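Local coordinates for thiol peroxidase (Aquifex aeolicus, PDB 2YZH), which probably reduces hydrogen peroxide and organic hydroperoxides to water and alcohols with thioredoxin as electron donor, protecting the cell against oxidative stress, at residues R26-A30 and I41-A45; P56-T60 and D88-Q93; T67-N71 and F100-V105. All blocks are in the same frame, centred on the assembly; numbering follows the deposited sequence.

Contact 1. Residues R26-A30 and I41-A45; sequences RAPEA and IVGGA
Residues 26-30 run extended, phi -62° to -128° with psi 119° to 150°, and meet 41-45 antiparallel, their end-to-end directions 163° apart. Ala30 and Val42 form a hydrogen-bonded antiparallel pair, CA to CA 5.3 Å: Ala30 N donates to Val42 O at 2.8 Å and Val42 N to Ala30 O at 3.0 Å. Beyond it the chain turns at Gly43 (94/-171) and Gly44 (66/-174), and Gly44 N reaches Ala27 O at 2.9 Å. CA-H...O contacts fill in between, Glu29 CA to Val42 O at 3.3 Å and Gly43 CA to Pro28 O at 3.5 Å. Ala30 CB and Val42 CG2 touch at 3.6 Å on one sheet face. Glu29 (m, t) lies over the second segment, with CG 3.9 Å from Gly44 CA and CD 3.9 Å from Ile41 CG2; a water donates to OE2 (3.2 Å) and Gly43 O (2.9 Å). Two like charges lie close where Glu29 OE2 meets Glu29 OE2 of the second subunit. This is the mouth of the beta hairpin 30-34/39-42: three main-chain hydrogen bonds carry the pairing, and the backbone angles at Gly43, where a CB would run into Pro28 O, call for glycine.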
# COMPACT_ATOMS: atom_id res chain seq x y z
N ARG D 26 5.72 -13.55 18.63
CA ARG D 26 6.05 -14.35 17.46
C ARG D 26 6.61 -13.36 16.44
O ARG D 26 6.09 -12.25 16.31
CB ARG D 26 4.80 -15.03 16.89
CG ARG D 26 4.25 -16.14 17.76
CD ARG D 26 3.20 -16.98 17.02
NE ARG D 26 2.76 -18.11 17.82
CZ ARG D 26 1.91 -19.05 17.40
NH1 ARG D 26 1.41 -18.98 16.17
NH2 ARG D 26 1.56 -20.05 18.20
N ALA D 27 7.68 -13.74 15.74
CA ALA D 27 8.28 -12.86 14.75
C ALA D 27 7.48 -12.95 13.45
O ALA D 27 7.38 -14.02 12.85
CB ALA D 27 9.72 -13.27 14.49
N PRO D 28 6.89 -11.82 13.01
CA PRO D 28 6.10 -11.83 11.77
C PRO D 28 6.95 -12.20 10.56
O PRO D 28 8.16 -11.94 10.55
CB PRO D 28 5.59 -10.39 11.67
CG PRO D 28 5.53 -9.94 13.11
CD PRO D 28 6.83 -10.51 13.66
N GLU D 29 6.34 -12.83 9.56
CA GLU D 29 7.08 -13.17 8.36
C GLU D 29 7.05 -11.97 7.42
O GLU D 29 6.04 -11.27 7.33
CB GLU D 29 6.49 -14.39 7.65
CG GLU D 29 6.67 -15.68 8.43
CD GLU D 29 6.35 -16.92 7.63
OE1 GLU D 29 5.67 -16.81 6.59
OE2 GLU D 29 6.79 -18.01 8.04
N ALA D 30 8.16 -11.72 6.76
CA ALA D 30 8.26 -10.62 5.82
C ALA D 30 8.79 -11.18 4.51
O ALA D 30 9.83 -11.83 4.48
CB ALA D 30 9.22 -9.56 6.35
N ILE D 41 11.96 -15.21 2.58
CA ILE D 41 11.10 -15.00 3.74
C ILE D 41 11.98 -14.85 4.98
O ILE D 41 12.81 -15.71 5.25
CB ILE D 41 10.17 -16.20 3.99
CG1 ILE D 41 9.34 -16.51 2.73
CG2 ILE D 41 9.30 -15.93 5.21
CD1 ILE D 41 8.57 -15.33 2.20
N VAL D 42 11.81 -13.75 5.71
CA VAL D 42 12.56 -13.56 6.95
C VAL D 42 11.51 -13.56 8.05
O VAL D 42 10.35 -13.21 7.81
CB VAL D 42 13.35 -12.23 6.97
CG1 VAL D 42 14.37 -12.22 5.84
CG2 VAL D 42 12.41 -11.05 6.86
N GLY D 43 11.90 -13.98 9.25
CA GLY D 43 10.95 -14.04 10.34
C GLY D 43 10.35 -15.43 10.45
O GLY D 43 10.80 -16.35 9.76
N GLY D 44 9.33 -15.59 11.29
CA GLY D 44 8.73 -16.89 11.47
C GLY D 44 9.74 -17.82 12.11
O GLY D 44 10.84 -17.39 12.47
N ALA D 45 9.40 -19.09 12.24
CA ALA D 45 10.32 -20.05 12.86
C ALA D 45 11.14 -20.82 11.83
O ALA D 45 10.60 -21.41 10.90
CB ALA D 45 9.53 -21.02 13.73
O HOH W 1 9.96 -18.63 8.21

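Contact 2. Residues P56-T60 and D88-Q93; sequences PSLDT and DLPFAQ
Segment 56-60 follows strand 49-54 with a type I turn from Ser57 to Thr60 that puts Thr60 at the N-cap of helix 61-73. Segment 88-93 opens helix 90-100, with Leu89 as N-cap. The CA atoms of Ser57 and Asp88 lie 5.9 Å apart, those of Leu58 and Gln93 6.8 Å. Asp88, rotamer m, points its carboxylate at the turn: OD1 accepts from Ser57 OG at 2.6 Å and OD2 from Leu58 N at 2.7 Å, while OD2 is also hydrogen-bonded to Ser86 OG. Ser57 OG (chi1 t) accepts in turn from Asp59 N at 3.1 Å, an ST turn, and Ser57 O takes both Thr60 N at 3.2 Å and Thr60 OG1 at 2.8 Å. A water donates to Asp59 OD2 (2.8 Å) and Asp88 OD1 (2.7 Å), bridging two like charges; Ala92 CB lies 3.6 Å from Asp59 OD2, and Asp59 OD1 forms a salt bridge with Arg95 NH1 of the third subunit. Leu58 (m, t) brings CD1 to 3.8 Å from Gln93 NE2, whose weak hydrogen bonds go to Ala108 O and Ser86 OG. Such is the peroxiredoxin active-site loop, leading into the helix of Cys63, the predicted peroxidatic cysteine.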
# COMPACT_ATOMS: atom_id res chain seq x y z
N PRO D 56 17.29 2.78 6.97
CA PRO D 56 16.58 3.71 6.09
C PRO D 56 16.96 3.50 4.62
O PRO D 56 16.09 3.38 3.76
CB PRO D 56 17.02 5.07 6.62
CG PRO D 56 17.18 4.82 8.08
CD PRO D 56 17.89 3.49 8.11
N SER D 57 18.26 3.45 4.34
CA SER D 57 18.71 3.27 2.96
C SER D 57 20.20 2.99 2.85
O SER D 57 21.02 3.70 3.43
CB SER D 57 18.39 4.50 2.12
OG SER D 57 18.92 4.37 0.81
N LEU D 58 20.53 1.95 2.09
CA LEU D 58 21.93 1.59 1.89
C LEU D 58 22.66 2.65 1.08
O LEU D 58 23.88 2.58 0.91
CB LEU D 58 22.02 0.23 1.19
CG LEU D 58 21.49 -0.97 1.98
CD1 LEU D 58 21.51 -2.21 1.11
CD2 LEU D 58 22.33 -1.17 3.23
N ASP D 59 21.93 3.64 0.57
CA ASP D 59 22.55 4.71 -0.21
C ASP D 59 22.90 5.93 0.63
O ASP D 59 23.09 7.03 0.11
CB ASP D 59 21.66 5.12 -1.38
CG ASP D 59 21.83 4.21 -2.58
OD1 ASP D 59 22.97 3.77 -2.84
OD2 ASP D 59 20.82 3.93 -3.28
N THR D 60 22.96 5.74 1.95
CA THR D 60 23.33 6.81 2.86
C THR D 60 24.55 6.31 3.63
O THR D 60 24.66 5.12 3.94
CB THR D 60 22.18 7.15 3.85
OG1 THR D 60 21.89 6.02 4.68
CG2 THR D 60 20.93 7.55 3.08
N ASP D 88 15.00 0.27 -0.13
CA ASP D 88 15.75 0.50 -1.37
C ASP D 88 15.28 -0.53 -2.38
O ASP D 88 14.95 -1.65 -2.00
CB ASP D 88 17.25 0.25 -1.17
CG ASP D 88 17.90 1.22 -0.21
OD1 ASP D 88 17.85 2.43 -0.47
OD2 ASP D 88 18.47 0.76 0.80
N LEU D 89 15.24 -0.18 -3.66
CA LEU D 89 14.85 -1.16 -4.67
C LEU D 89 16.03 -2.12 -4.77
O LEU D 89 17.16 -1.75 -4.45
CB LEU D 89 14.62 -0.52 -6.04
CG LEU D 89 13.37 0.31 -6.29
CD1 LEU D 89 13.30 0.64 -7.77
CD2 LEU D 89 12.11 -0.46 -5.85
N PRO D 90 15.78 -3.35 -5.22
CA PRO D 90 16.85 -4.35 -5.37
C PRO D 90 18.01 -3.85 -6.24
O PRO D 90 19.16 -4.21 -6.02
CB PRO D 90 16.12 -5.54 -6.00
CG PRO D 90 14.74 -5.42 -5.43
CD PRO D 90 14.47 -3.94 -5.54
N PHE D 91 17.70 -3.01 -7.22
CA PHE D 91 18.73 -2.50 -8.12
C PHE D 91 19.79 -1.67 -7.41
O PHE D 91 20.96 -1.72 -7.77
CB PHE D 91 18.08 -1.68 -9.23
CG PHE D 91 16.96 -2.40 -9.92
CD1 PHE D 91 17.21 -3.53 -10.68
CD2 PHE D 91 15.64 -1.98 -9.75
CE1 PHE D 91 16.17 -4.24 -11.27
CE2 PHE D 91 14.59 -2.68 -10.34
CZ PHE D 91 14.86 -3.82 -11.10
N ALA D 92 19.38 -0.93 -6.38
CA ALA D 92 20.32 -0.12 -5.62
C ALA D 92 21.09 -1.02 -4.65
O ALA D 92 22.28 -0.81 -4.41
CB ALA D 92 19.58 0.96 -4.85
N GLN D 93 20.41 -2.02 -4.10
CA GLN D 93 21.05 -2.93 -3.16
C GLN D 93 22.12 -3.76 -3.88
O GLN D 93 23.16 -4.07 -3.30
CB GLN D 93 20.03 -3.87 -2.52
CG GLN D 93 18.93 -3.17 -1.72
CD GLN D 93 18.32 -4.07 -0.66
OE1 GLN D 93 18.14 -5.27 -0.89
NE2 GLN D 93 18.00 -3.50 0.50
O HOH W 2 18.06 3.75 -2.81

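Contact 3. Residues T67-N71 and F100-V105; sequences TKKFN and FNIQNV
Residues 67-71 are regular helix within 61-73, and Asn71 N donates the usual i to i-4 hydrogen bond to Thr67 O at 3.0 Å. Residues 100-105 end helix 90-100 at Phe100, pass through Asn101 with positive phi (44/61), and run irregularly to strand 106-109. The backbones come closest at Asn71 and Asn104, CA to CA 5.3 Å. Thr67 (m) opens the first segment facing the second, its CG2 4.3 Å from Ile102 CD1, while its OG1 is hydrogen-bonded to Cys63 O one turn back. Lys68 follows, folded through four m torsions so that CG lies 3.3 Å from Phe100 CD2, at the ring edge, and NZ makes a weak hydrogen bond of 3.0 Å with Phe100 O. Lys69 turns elsewhere, to a salt bridge with Glu157. Phe70 sends its ring away, edge-to-face with Tyr160, and touches the second segment through its O, 4.2 Å from Val105 CG1. Asn71 (t, chi2 64°) ends the walk and buries most surface. Its OD1 receives Asn104 N at 2.8 Å and, weakly, Val105 N at 3.3 Å; its backbone O takes Asn104 ND2 at 3.0 Å. Its ND2 donates to a water at 2.9 Å that also bonds Asn101 O (2.6 Å) and Gln103 N (2.9 Å). One asparagine thus serves several main-chain groups of a loop without regular structure, while Ile102 and Val105 are buried. In this thioredoxin-like fold the arrangement joins the helix carrying the predicted peroxidatic Cys63 to the link between helix 90-100 and strand 106-109.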
# COMPACT_ATOMS: atom_id res chain seq x y z
N THR D 67 26.14 -1.56 7.74
CA THR D 67 26.13 -2.81 6.99
C THR D 67 27.53 -3.42 6.84
O THR D 67 27.69 -4.64 6.95
CB THR D 67 25.51 -2.62 5.60
OG1 THR D 67 24.20 -2.04 5.75
CG2 THR D 67 25.38 -3.96 4.88
N LYS D 68 28.53 -2.59 6.57
CA LYS D 68 29.89 -3.10 6.43
C LYS D 68 30.37 -3.67 7.76
O LYS D 68 31.03 -4.71 7.80
CB LYS D 68 30.85 -2.00 5.98
CG LYS D 68 30.69 -1.58 4.53
CD LYS D 68 30.73 -2.79 3.60
CE LYS D 68 32.08 -3.49 3.57
NZ LYS D 68 33.08 -2.78 2.71
N LYS D 69 30.03 -2.98 8.85
CA LYS D 69 30.45 -3.40 10.18
C LYS D 69 29.81 -4.73 10.57
O LYS D 69 30.47 -5.59 11.15
CB LYS D 69 30.10 -2.31 11.20
CG LYS D 69 30.89 -2.41 12.51
CD LYS D 69 30.82 -1.11 13.32
CE LYS D 69 31.39 0.08 12.54
NZ LYS D 69 31.32 1.36 13.30
N PHE D 70 28.53 -4.91 10.26
CA PHE D 70 27.87 -6.17 10.58
C PHE D 70 28.40 -7.29 9.70
O PHE D 70 28.51 -8.43 10.13
CB PHE D 70 26.35 -6.05 10.42
CG PHE D 70 25.64 -5.63 11.68
CD1 PHE D 70 25.72 -6.42 12.82
CD2 PHE D 70 24.90 -4.46 11.73
CE1 PHE D 70 25.08 -6.05 14.00
CE2 PHE D 70 24.25 -4.08 12.90
CZ PHE D 70 24.34 -4.87 14.04
N ASN D 71 28.74 -6.96 8.45
CA ASN D 71 29.28 -7.95 7.53
C ASN D 71 30.60 -8.48 8.09
O ASN D 71 30.89 -9.68 8.00
CB ASN D 71 29.51 -7.32 6.15
CG ASN D 71 29.97 -8.34 5.12
OD1 ASN D 71 29.23 -9.27 4.77
ND2 ASN D 71 31.19 -8.17 4.62
N PHE D 100 30.66 -2.56 -2.13
CA PHE D 100 31.17 -2.81 -0.79
C PHE D 100 31.52 -4.26 -0.50
O PHE D 100 31.85 -4.61 0.64
CB PHE D 100 30.18 -2.31 0.26
CG PHE D 100 30.13 -0.81 0.40
CD1 PHE D 100 29.62 -0.02 -0.62
CD2 PHE D 100 30.62 -0.20 1.55
CE1 PHE D 100 29.58 1.37 -0.50
CE2 PHE D 100 30.58 1.19 1.69
CZ PHE D 100 30.07 1.97 0.66
N ASN D 101 31.45 -5.11 -1.52
CA ASN D 101 31.76 -6.53 -1.38
C ASN D 101 31.15 -7.16 -0.13
O ASN D 101 31.86 -7.66 0.74
CB ASN D 101 33.28 -6.73 -1.36
CG ASN D 101 33.66 -8.20 -1.31
OD1 ASN D 101 33.29 -8.98 -2.19
ND2 ASN D 101 34.40 -8.58 -0.28
N ILE D 102 29.82 -7.15 -0.04
CA ILE D 102 29.13 -7.74 1.10
C ILE D 102 28.82 -9.20 0.78
O ILE D 102 27.98 -9.49 -0.07
CB ILE D 102 27.81 -6.99 1.39
CG1 ILE D 102 28.11 -5.51 1.68
CG2 ILE D 102 27.10 -7.61 2.58
CD1 ILE D 102 28.95 -5.30 2.92
N GLN D 103 29.50 -10.11 1.47
CA GLN D 103 29.30 -11.54 1.23
C GLN D 103 28.86 -12.35 2.44
O GLN D 103 28.35 -13.46 2.30
CB GLN D 103 30.60 -12.16 0.69
CG GLN D 103 31.22 -11.43 -0.50
CD GLN D 103 30.36 -11.49 -1.74
OE1 GLN D 103 29.96 -12.57 -2.17
NE2 GLN D 103 30.09 -10.33 -2.33
N ASN D 104 29.06 -11.81 3.64
CA ASN D 104 28.71 -12.53 4.86
C ASN D 104 27.27 -12.34 5.33
O ASN D 104 26.79 -13.09 6.17
CB ASN D 104 29.67 -12.16 5.98
CG ASN D 104 31.11 -12.43 5.60
OD1 ASN D 104 31.44 -13.53 5.15
ND2 ASN D 104 31.97 -11.44 5.79
N VAL D 105 26.60 -11.33 4.79
CA VAL D 105 25.22 -11.07 5.16
C VAL D 105 24.41 -10.87 3.88
O VAL D 105 24.98 -10.62 2.82
CB VAL D 105 25.07 -9.82 6.06
CG1 VAL D 105 25.87 -10.02 7.34
CG2 VAL D 105 25.54 -8.59 5.33
O HOH W 3 32.24 -9.70 2.36

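In the fold
Contact 1 comes first along the chain and closes before the others open; contacts 2 and 3 cross, their segments alternating as 56-60, 67-71, 88-93 and 100-105. Contact 1 lies at the edge strand 39-42 of the mixed sheet, away from the active site, with its centre about 22 Å from those of the other two. Those two have centres about 14 Å apart and touch, Leu58 CD2 meeting Thr67 OG1 at 3.3 Å. Contact 2 joins the start of helix 90-100 to the active-site loop, and contact 3 joins its end to helix 61-73. Leu58 of contact 2 and Thr67 of contact 3 both pack near Cys63, the predicted peroxidatic cysteine.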